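Side-chain contacts in glucokinase (Enterococcus faecalis, PDB 2QM1), which probably phosphorylates glucose at the expense of ATP, as a glucokinase of the ROK family: residues Phe20-Leu23 with Val29-Lys32; Leu257-Asn262 with Glu289-Gln294; Phe231-Asp236 with Gly276-Ser281; Lys44-Ser49 with Tyr90-Thr95. One frame throughout, in Å; residues are numbered along the deposited sequence.

The contacts occupy two regions of the chain. Interactions 1 and 4 come first in sequence and lie in the N-terminal part, with centres about 23 Å apart; strand 29-36 of the first is followed by helix 46-60 of the second, and both contacts pack on strand 7-13 of the N-terminal sheet. Interactions 3 and 2 come next, about 24 Å apart between centres. Their segments alternate along the chain, so together they tie helices 225-233, 237-261, 277-289 and 293-296 of the C-terminal part. Interactions 2 and 4, about 39 Å apart between centres, lie on opposite sides of the chain's centre. Interaction 2 alone carries on to the second subunit.

Interaction 1. Residues Phe20-Leu23 with Val29-Lys32; sequences FAIL and VQQK
I22 meets Q31 flank to flank: the two side chains leave the same face of the sheet and run alongside each other in the same direction. CB of I22 lies 3.9 Å from CG of Q31, and farther out CD1 of I22 sits 3.6 Å from NE2 of Q31, so a methyl group rests against the amide. The first torsion of Q31 is nearly eclipsed (chi1 -7°), an unusual value that places its extended chain beside the isoleucine. Q30 approaches from another side, its OE1 3.6 Å from CG2 of I22. Next to A21 and L23, V29 supplies apolar contact: its CG2 is 3.8 Å from CD2 of L23, while its other methyl comes near CB of A21.

The backbone accounts for both glutamines facing one isoleucine. N of I22 donates to O of Q31 at 3.0 Å, with 164° at the hydrogen. In return, O of I22 takes N of Q30 at 2.6 Å and, weakly, N of Q31 at 3.3 Å. One carbonyl thus serves two successive amides, and the register slips by one residue before the L23-V29 pair.

Farther out, the amide end of Q31 is held by R57, whose NH2 is hydrogen-bonded to OE1, and K32 forms a salt bridge with E309. Helix 310-318 packs on A21 and L23, whereas I22 lies on I9 of strand 7-13. The segments run antiparallel at 154°. This is a classic beta bulge in the hairpin of strands 17-24 and 29-36, at one margin of the 3-2-1-4-5 sheet expected of the actin-like ATPase fold.

Interaction 2. Residues Leu257-Asn262 with Glu289-Gln294; sequences LGNTLN and EFTFPQ
Two hydrogen bonds from a single amide, that of N259, join the last turn of helix 237-261 to the backbone of F290-F292. ND2 of N259 donates to O of F290 at 2.9 Å, and the bond is almost straight, with 172° at the hydrogen; the acceptor lies close to the amide plane. OD1 of N259 accepts a hydrogen bond from N of F292 at 3.1 Å, more bent at 155°, the donor being tilted from the carbonyl plane. Donor and acceptor ends are therefore both engaged, which fixes the rotation of the buried amide and tells its oxygen from its nitrogen.

The residue between the two bonded positions, T291, closes in on the same oxygen: its CA is 3.2 Å from OD1 of N259 and its CB 3.5 Å. OG1 of T291 turns back to O of F287. The F292 ring slides past N259 in the opposite direction, ring and amide only 16° from parallel, with CD1 of F292 3.3 Å from OD1 of N259 and CE1 of F292 3.6 Å from O of N259.

F290 meets F248 edge-to-face. From the second subunit, H169, a zinc ligand, packs on N259 and E166 on F292, while the backbones of T260 and N262 hydrogen-bond to that subunit. One asparagine amide thus joins a helix's C-terminal turn to the connection between helices 277-289 and 293-296, with F292 at the latter's N-cap position, at the dimer interface.

Interaction 3. Residues Phe231-Asp236 with Gly276-Ser281; sequences FAEKGD and GEFLRS
F278 turns its CG anti to the backbone N (chi1 -174°), and this swings the ring off the first turn of helix 277-289 to the end of helix 225-233, where A232 and E233 receive it. E233 also carries its CG anti to its own N (chi1 -169°), and the extended chain then passes the phenylalanine in the opposite direction.

The glutamate covers the ring with its carbon atoms. CA of E233 stands over one face, near the rim, 3.6 Å from CE2 of F278. CB of E233 is 4.2 Å from the ring centroid and 19° off the normal, the geometry of a CH-pi contact. CG of E233 lies 3.9 Å from CD2 of F278. A232 adds its methyl obliquely, CB lying 3.5 Å from CE1 of F278 and 3.7 Å from CZ.

The carboxylate reaches the other helix through water 1, which donates to OE2 of E233 and accepts from N of F278, both at 3.3 Å. These long bonds make a modest link to an amide in the first helical turn.

Around the pair, R282 makes a cation-pi contact with F278, and F229 of helix 225-233 touches the same side chain. Within G276-S281, R280 grips E277 side-on through NE and NH2. D236 caps helix 237-261. The ring of F278 thus packs the first turn of helix 277-289 against the C-terminal end of helix 225-233, next to the Schellman motif at G235 that leads into helix 237-261.

Interaction 4. Residues Lys44-Ser49 with Tyr90-Thr95; sequences KHIVPS and YNLNWT
The backbones of I46 and L92 stay well separated, with CA atoms 8.6 Å apart, as helix 46-60 faces a 3-10 segment at 90-92 and the loop that follows; side chains span the gap. I46 reaches both partners. Its CD1, at the end of the branch lying beside the backbone N (chi1 -66°), is 3.9 Å from CD2 of L92, the two side chains crossing at about a right angle. The same CD1 is 3.9 Å from NE1 of W94, while the other branch places CG2 of I46 3.8 Å from CZ2 of W94. The two branches of the isoleucine thus reach the five-membered and the six-membered ring of the indole, approaching obliquely. V47 adds a looser touch, CG2 at 4.4 Å from CZ2 of W94.

L92 supports the indole from its own segment: its CD1 lies over one face, toward the rim. The indole's rotation is further restrained by NE1 of W94, which hydrogen-bonds to O of G43. OG of S49 donates to O of I46 at 2.6 Å, in the carbonyl plane and on a lone pair.

L13 of strand 7-13 touches I46, L92 and W94, and V100 of helix 100-108 touches V47 and W94. The side chain of L92 is about 10 Å from that of N116, a magnesium ligand. Helix, loop and sheet meet here in a buried apolar junction, in the N-terminal part of an actin-like ATPase fold.

Interaction 1. Residues Phe20-Leu23 with Val29-Lys32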
# COMPACT_ATOMS: atom_id res chain seq x y z
N PHE B 20 29.48 -6.08 3.10
CA PHE B 20 29.73 -4.74 3.65
C PHE B 20 30.18 -3.84 2.52
O PHE B 20 30.77 -4.32 1.52
CB PHE B 20 30.85 -4.79 4.67
CG PHE B 20 30.65 -5.80 5.75
CD1 PHE B 20 30.21 -5.41 7.00
CD2 PHE B 20 30.95 -7.14 5.54
CE1 PHE B 20 30.03 -6.36 8.02
CE2 PHE B 20 30.76 -8.09 6.55
CZ PHE B 20 30.32 -7.70 7.79
N ALA B 21 29.87 -2.55 2.65
CA ALA B 21 30.53 -1.56 1.80
C ALA B 21 30.74 -0.31 2.58
O ALA B 21 29.99 -0.04 3.51
CB ALA B 21 29.73 -1.25 0.56
N ILE B 22 31.73 0.45 2.12
CA ILE B 22 32.00 1.79 2.55
C ILE B 22 31.77 2.70 1.36
O ILE B 22 32.28 2.46 0.25
CB ILE B 22 33.42 1.94 3.08
CG1 ILE B 22 33.56 1.20 4.42
CG2 ILE B 22 33.74 3.40 3.26
CD1 ILE B 22 34.97 0.93 4.77
N LEU B 23 30.99 3.74 1.59
CA LEU B 23 30.54 4.55 0.50
C LEU B 23 30.74 6.00 0.83
O LEU B 23 30.83 6.34 2.01
CB LEU B 23 29.04 4.28 0.29
CG LEU B 23 28.55 2.92 -0.22
CD1 LEU B 23 28.21 1.96 0.90
CD2 LEU B 23 27.32 3.06 -1.12
N VAL B 29 30.31 3.70 -4.00
CA VAL B 29 30.96 2.62 -3.26
C VAL B 29 32.50 2.80 -3.32
O VAL B 29 33.06 2.87 -4.40
CB VAL B 29 30.52 1.20 -3.88
CG1 VAL B 29 31.20 0.03 -3.16
CG2 VAL B 29 29.03 1.01 -3.80
N GLN B 30 33.17 2.91 -2.17
CA GLN B 30 34.62 2.98 -2.13
C GLN B 30 35.32 1.60 -1.97
O GLN B 30 36.36 1.36 -2.59
CB GLN B 30 35.06 3.94 -1.02
CG GLN B 30 34.53 5.40 -1.16
CD GLN B 30 34.93 6.33 -0.00
OE1 GLN B 30 35.21 5.89 1.14
NE2 GLN B 30 34.92 7.62 -0.28
N GLN B 31 34.75 0.69 -1.14
CA GLN B 31 35.26 -0.69 -0.88
C GLN B 31 34.13 -1.61 -0.58
O GLN B 31 33.16 -1.16 -0.02
CB GLN B 31 36.12 -0.76 0.39
CG GLN B 31 36.44 0.52 1.03
CD GLN B 31 37.47 0.38 2.12
OE1 GLN B 31 37.92 -0.72 2.45
NE2 GLN B 31 37.86 1.52 2.68
N LYS B 32 34.27 -2.90 -0.92
CA LYS B 32 33.30 -3.94 -0.59
C LYS B 32 34.03 -5.13 -0.05
O LYS B 32 35.17 -5.37 -0.43
CB LYS B 32 32.57 -4.45 -1.86
CG LYS B 32 31.78 -3.40 -2.67
CD LYS B 32 31.41 -3.98 -4.02
CE LYS B 32 30.45 -5.16 -3.90
NZ LYS B 32 30.01 -5.53 -5.32

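Interaction 2. Residues Leu257-Asn262 with Glu289-Gln294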
# COMPACT_ATOMS: atom_id res chain seq x y z
N LEU B 257 -1.09 -3.61 -6.45
CA LEU B 257 -0.24 -2.59 -5.84
C LEU B 257 -0.32 -1.24 -6.59
O LEU B 257 -0.34 -0.16 -5.97
CB LEU B 257 1.22 -3.07 -5.82
CG LEU B 257 1.56 -4.21 -4.83
CD1 LEU B 257 2.97 -4.68 -5.10
CD2 LEU B 257 1.51 -3.70 -3.46
N GLY B 258 -0.37 -1.28 -7.92
CA GLY B 258 -0.55 -0.05 -8.64
C GLY B 258 -1.91 0.59 -8.36
O GLY B 258 -2.00 1.82 -8.12
N ASN B 259 -2.96 -0.23 -8.40
CA ASN B 259 -4.32 0.24 -8.11
C ASN B 259 -4.48 0.88 -6.72
O ASN B 259 -5.28 1.77 -6.53
CB ASN B 259 -5.30 -0.90 -8.23
CG ASN B 259 -5.46 -1.41 -9.68
OD1 ASN B 259 -5.39 -0.63 -10.65
ND2 ASN B 259 -5.65 -2.72 -9.82
N THR B 260 -3.75 0.40 -5.75
CA THR B 260 -3.88 0.85 -4.35
C THR B 260 -2.91 2.00 -4.04
O THR B 260 -3.25 2.87 -3.23
CB THR B 260 -3.46 -0.28 -3.41
OG1 THR B 260 -4.36 -1.36 -3.58
CG2 THR B 260 -3.47 0.18 -1.92
N LEU B 261 -1.71 1.95 -4.62
CA LEU B 261 -0.60 2.84 -4.23
C LEU B 261 -0.15 3.81 -5.34
O LEU B 261 0.47 4.83 -5.07
CB LEU B 261 0.60 2.01 -3.78
CG LEU B 261 0.43 1.28 -2.43
CD1 LEU B 261 1.44 0.15 -2.16
CD2 LEU B 261 0.44 2.33 -1.34
N ASN B 262 -0.44 3.45 -6.60
CA ASN B 262 -0.10 4.30 -7.72
C ASN B 262 1.36 4.82 -7.72
O ASN B 262 1.58 6.00 -7.89
CB ASN B 262 -1.04 5.52 -7.79
CG ASN B 262 -0.89 6.28 -9.11
OD1 ASN B 262 -0.47 5.72 -10.15
ND2 ASN B 262 -1.24 7.53 -9.09
N GLU B 289 -3.42 -5.24 -17.97
CA GLU B 289 -4.78 -5.85 -17.88
C GLU B 289 -5.43 -5.48 -16.55
O GLU B 289 -6.60 -5.13 -16.49
CB GLU B 289 -4.80 -7.40 -18.02
CG GLU B 289 -6.24 -7.98 -18.07
CD GLU B 289 -6.42 -9.45 -17.64
OE1 GLU B 289 -6.91 -10.28 -18.42
OE2 GLU B 289 -6.11 -9.81 -16.52
N PHE B 290 -4.66 -5.59 -15.49
CA PHE B 290 -5.24 -5.56 -14.15
C PHE B 290 -5.34 -4.17 -13.49
O PHE B 290 -5.74 -4.05 -12.34
CB PHE B 290 -4.50 -6.58 -13.26
CG PHE B 290 -4.73 -8.00 -13.65
CD1 PHE B 290 -6.02 -8.48 -13.86
CD2 PHE B 290 -3.68 -8.87 -13.81
CE1 PHE B 290 -6.24 -9.81 -14.26
CE2 PHE B 290 -3.90 -10.22 -14.21
CZ PHE B 290 -5.17 -10.67 -14.42
N THR B 291 -5.03 -3.12 -14.22
CA THR B 291 -4.99 -1.77 -13.61
C THR B 291 -6.04 -0.83 -14.23
O THR B 291 -6.38 -0.97 -15.41
CB THR B 291 -3.55 -1.12 -13.62
OG1 THR B 291 -2.95 -1.22 -14.94
CG2 THR B 291 -2.63 -1.83 -12.58
N PHE B 292 -6.57 0.08 -13.42
CA PHE B 292 -7.51 1.05 -13.95
C PHE B 292 -6.79 2.14 -14.78
O PHE B 292 -5.60 2.31 -14.65
CB PHE B 292 -8.55 1.55 -12.90
CG PHE B 292 -7.98 2.36 -11.78
CD1 PHE B 292 -7.67 1.76 -10.56
CD2 PHE B 292 -7.85 3.72 -11.90
CE1 PHE B 292 -7.17 2.52 -9.50
CE2 PHE B 292 -7.35 4.49 -10.85
CZ PHE B 292 -7.01 3.89 -9.66
N PRO B 293 -7.49 2.77 -15.73
CA PRO B 293 -6.80 3.68 -16.66
C PRO B 293 -5.80 4.71 -16.08
O PRO B 293 -4.71 4.86 -16.60
CB PRO B 293 -7.95 4.40 -17.32
CG PRO B 293 -9.03 3.31 -17.41
CD PRO B 293 -8.94 2.70 -16.02
N GLN B 294 -6.19 5.41 -15.02
CA GLN B 294 -5.32 6.42 -14.47
C GLN B 294 -3.99 5.79 -13.97
O GLN B 294 -2.92 6.42 -14.01
CB GLN B 294 -6.08 7.22 -13.41
CG GLN B 294 -7.28 8.04 -13.97
CD GLN B 294 -8.67 7.33 -13.94
OE1 GLN B 294 -8.80 6.10 -14.11
NE2 GLN B 294 -9.72 8.14 -13.75

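Interaction 3. Residues Phe231-Asp236 with Gly276-Ser281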
# COMPACT_ATOMS: atom_id res chain seq x y z
N PHE B 231 14.72 -20.27 -22.32
CA PHE B 231 13.99 -21.20 -23.21
C PHE B 231 12.82 -20.48 -23.84
O PHE B 231 12.56 -20.67 -25.01
CB PHE B 231 13.50 -22.43 -22.48
CG PHE B 231 14.54 -23.49 -22.28
CD1 PHE B 231 14.99 -23.80 -20.99
CD2 PHE B 231 15.09 -24.16 -23.37
CE1 PHE B 231 15.97 -24.80 -20.79
CE2 PHE B 231 16.08 -25.15 -23.18
CZ PHE B 231 16.51 -25.47 -21.89
N ALA B 232 12.14 -19.64 -23.06
CA ALA B 232 11.00 -18.90 -23.56
C ALA B 232 11.43 -17.94 -24.67
O ALA B 232 10.90 -17.99 -25.76
CB ALA B 232 10.28 -18.16 -22.44
N GLU B 233 12.41 -17.09 -24.38
CA GLU B 233 12.87 -16.11 -25.35
C GLU B 233 13.26 -16.82 -26.66
O GLU B 233 12.84 -16.42 -27.75
CB GLU B 233 14.05 -15.31 -24.77
CG GLU B 233 14.48 -14.08 -25.56
CD GLU B 233 15.25 -13.05 -24.69
OE1 GLU B 233 15.74 -13.41 -23.57
OE2 GLU B 233 15.39 -11.86 -25.14
N LYS B 234 14.02 -17.90 -26.50
CA LYS B 234 14.53 -18.74 -27.59
C LYS B 234 13.41 -19.54 -28.32
O LYS B 234 13.69 -20.27 -29.28
CB LYS B 234 15.57 -19.69 -26.98
CG LYS B 234 16.82 -19.98 -27.81
CD LYS B 234 18.08 -19.25 -27.30
CE LYS B 234 18.47 -19.64 -25.84
NZ LYS B 234 19.85 -19.21 -25.41
N GLY B 235 12.15 -19.41 -27.88
CA GLY B 235 11.00 -19.99 -28.60
C GLY B 235 10.36 -21.30 -28.13
O GLY B 235 9.47 -21.83 -28.81
N ASP B 236 10.78 -21.81 -26.97
CA ASP B 236 10.29 -23.06 -26.36
C ASP B 236 8.85 -22.90 -25.91
O ASP B 236 8.56 -22.15 -24.94
CB ASP B 236 11.20 -23.44 -25.17
CG ASP B 236 10.86 -24.80 -24.55
OD1 ASP B 236 11.80 -25.46 -24.01
OD2 ASP B 236 9.69 -25.21 -24.58
N GLY B 276 15.74 -10.00 -17.70
CA GLY B 276 15.77 -8.78 -18.47
C GLY B 276 14.46 -8.42 -19.12
O GLY B 276 13.38 -8.67 -18.56
N GLU B 277 14.56 -7.86 -20.31
CA GLU B 277 13.43 -7.24 -20.96
C GLU B 277 12.27 -8.21 -21.22
O GLU B 277 11.12 -7.81 -21.22
CB GLU B 277 13.88 -6.49 -22.23
CG GLU B 277 12.73 -5.86 -23.10
CD GLU B 277 11.86 -4.82 -22.36
OE1 GLU B 277 12.28 -4.28 -21.30
OE2 GLU B 277 10.73 -4.52 -22.84
N PHE B 278 12.58 -9.47 -21.45
CA PHE B 278 11.58 -10.46 -21.80
C PHE B 278 10.63 -10.70 -20.62
O PHE B 278 9.42 -10.82 -20.80
CB PHE B 278 12.27 -11.76 -22.23
CG PHE B 278 11.34 -12.80 -22.75
CD1 PHE B 278 10.79 -13.75 -21.88
CD2 PHE B 278 11.04 -12.86 -24.10
CE1 PHE B 278 9.93 -14.72 -22.35
CE2 PHE B 278 10.17 -13.83 -24.60
CZ PHE B 278 9.61 -14.76 -23.72
N LEU B 279 11.20 -10.76 -19.41
CA LEU B 279 10.42 -10.76 -18.18
C LEU B 279 9.69 -9.43 -17.89
O LEU B 279 8.53 -9.46 -17.57
CB LEU B 279 11.29 -11.13 -16.97
CG LEU B 279 10.68 -10.79 -15.61
CD1 LEU B 279 9.53 -11.74 -15.27
CD2 LEU B 279 11.74 -10.86 -14.52
N ARG B 280 10.36 -8.29 -18.02
CA ARG B 280 9.71 -6.98 -17.74
C ARG B 280 8.48 -6.80 -18.61
O ARG B 280 7.43 -6.42 -18.14
CB ARG B 280 10.68 -5.81 -17.96
CG ARG B 280 10.25 -4.50 -17.28
CD ARG B 280 10.83 -3.37 -18.03
NE ARG B 280 10.39 -3.46 -19.41
CZ ARG B 280 9.24 -2.97 -19.86
NH1 ARG B 280 8.41 -2.28 -19.04
NH2 ARG B 280 8.94 -3.16 -21.14
N SER B 281 8.61 -7.20 -19.87
CA SER B 281 7.54 -7.06 -20.81
C SER B 281 6.29 -7.82 -20.40
O SER B 281 5.17 -7.27 -20.48
CB SER B 281 8.02 -7.50 -22.19
OG SER B 281 7.49 -6.59 -23.13
O HOH W 1 15.62 -9.96 -22.50

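Interaction 4. Residues Lys44-Ser49 with Tyr90-Thr95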
# COMPACT_ATOMS: atom_id res chain seq x y z
N LYS B 44 24.01 -16.68 17.53
CA LYS B 44 24.58 -15.72 18.50
C LYS B 44 25.89 -15.15 18.03
O LYS B 44 26.36 -14.17 18.61
CB LYS B 44 24.83 -16.38 19.85
CG LYS B 44 25.82 -17.53 19.79
CD LYS B 44 25.99 -18.15 21.15
CE LYS B 44 27.16 -17.58 21.90
NZ LYS B 44 27.41 -18.36 23.19
N HIS B 45 26.49 -15.78 17.02
CA HIS B 45 27.79 -15.35 16.45
C HIS B 45 27.67 -14.30 15.32
O HIS B 45 28.67 -13.74 14.90
CB HIS B 45 28.62 -16.59 15.98
CG HIS B 45 28.94 -17.55 17.08
ND1 HIS B 45 29.71 -17.20 18.17
CD2 HIS B 45 28.57 -18.83 17.29
CE1 HIS B 45 29.82 -18.23 18.99
NE2 HIS B 45 29.12 -19.23 18.48
N ILE B 46 26.45 -14.04 14.85
CA ILE B 46 26.26 -13.17 13.67
C ILE B 46 26.65 -11.72 13.99
O ILE B 46 27.61 -11.18 13.41
CB ILE B 46 24.82 -13.31 13.14
CG1 ILE B 46 24.62 -14.73 12.60
CG2 ILE B 46 24.45 -12.24 12.04
CD1 ILE B 46 23.18 -15.03 12.17
N VAL B 47 25.98 -11.13 14.97
CA VAL B 47 26.28 -9.77 15.34
C VAL B 47 27.74 -9.61 15.78
O VAL B 47 28.38 -8.67 15.33
CB VAL B 47 25.26 -9.17 16.33
CG1 VAL B 47 25.83 -7.92 17.03
CG2 VAL B 47 23.94 -8.86 15.58
N PRO B 48 28.27 -10.52 16.64
CA PRO B 48 29.72 -10.36 16.92
C PRO B 48 30.62 -10.45 15.66
O PRO B 48 31.65 -9.79 15.59
CB PRO B 48 30.01 -11.52 17.87
CG PRO B 48 28.62 -11.77 18.56
CD PRO B 48 27.69 -11.62 17.43
N SER B 49 30.26 -11.31 14.70
CA SER B 49 31.06 -11.41 13.48
C SER B 49 31.03 -10.10 12.66
O SER B 49 32.02 -9.74 12.01
CB SER B 49 30.63 -12.61 12.64
OG SER B 49 29.41 -12.35 12.02
N TYR B 90 13.83 -16.35 11.19
CA TYR B 90 13.93 -17.77 11.56
C TYR B 90 15.06 -18.47 10.83
O TYR B 90 15.76 -19.28 11.43
CB TYR B 90 12.58 -18.51 11.42
CG TYR B 90 11.93 -18.97 12.74
CD1 TYR B 90 11.66 -18.06 13.78
CD2 TYR B 90 11.55 -20.31 12.92
CE1 TYR B 90 11.06 -18.49 15.01
CE2 TYR B 90 10.94 -20.77 14.13
CZ TYR B 90 10.69 -19.86 15.17
OH TYR B 90 10.10 -20.32 16.34
N ASN B 91 15.27 -18.09 9.56
CA ASN B 91 16.38 -18.59 8.74
C ASN B 91 17.76 -18.35 9.32
O ASN B 91 18.74 -18.96 8.90
CB ASN B 91 16.31 -18.04 7.31
CG ASN B 91 16.27 -16.50 7.26
OD1 ASN B 91 15.45 -15.85 7.92
ND2 ASN B 91 17.14 -15.93 6.44
N LEU B 92 17.84 -17.45 10.29
CA LEU B 92 19.09 -17.11 10.94
C LEU B 92 19.24 -17.87 12.25
O LEU B 92 20.31 -17.84 12.86
CB LEU B 92 19.17 -15.59 11.19
CG LEU B 92 19.42 -14.67 9.98
CD1 LEU B 92 19.57 -13.20 10.40
CD2 LEU B 92 20.64 -15.13 9.15
N ASN B 93 18.17 -18.56 12.66
CA ASN B 93 18.08 -19.20 13.97
C ASN B 93 17.86 -18.20 15.11
O ASN B 93 18.02 -18.55 16.26
CB ASN B 93 19.33 -20.06 14.31
CG ASN B 93 19.42 -21.37 13.52
OD1 ASN B 93 18.39 -21.96 13.14
ND2 ASN B 93 20.66 -21.85 13.29
N TRP B 94 17.54 -16.95 14.80
CA TRP B 94 17.08 -16.03 15.84
C TRP B 94 15.64 -16.37 16.17
O TRP B 94 14.77 -16.09 15.38
CB TRP B 94 17.19 -14.58 15.38
CG TRP B 94 18.61 -14.12 15.16
CD1 TRP B 94 19.74 -14.75 15.58
CD2 TRP B 94 19.04 -12.94 14.48
NE1 TRP B 94 20.85 -14.05 15.19
CE2 TRP B 94 20.45 -12.92 14.52
CE3 TRP B 94 18.36 -11.88 13.86
CZ2 TRP B 94 21.20 -11.89 13.96
CZ3 TRP B 94 19.11 -10.86 13.29
CH2 TRP B 94 20.52 -10.88 13.34
N THR B 95 15.38 -17.01 17.30
CA THR B 95 14.00 -17.35 17.64
C THR B 95 13.43 -16.36 18.66
O THR B 95 12.25 -16.37 19.02
CB THR B 95 13.90 -18.79 18.15
OG1 THR B 95 14.82 -18.97 19.24
CG2 THR B 95 14.24 -19.76 17.03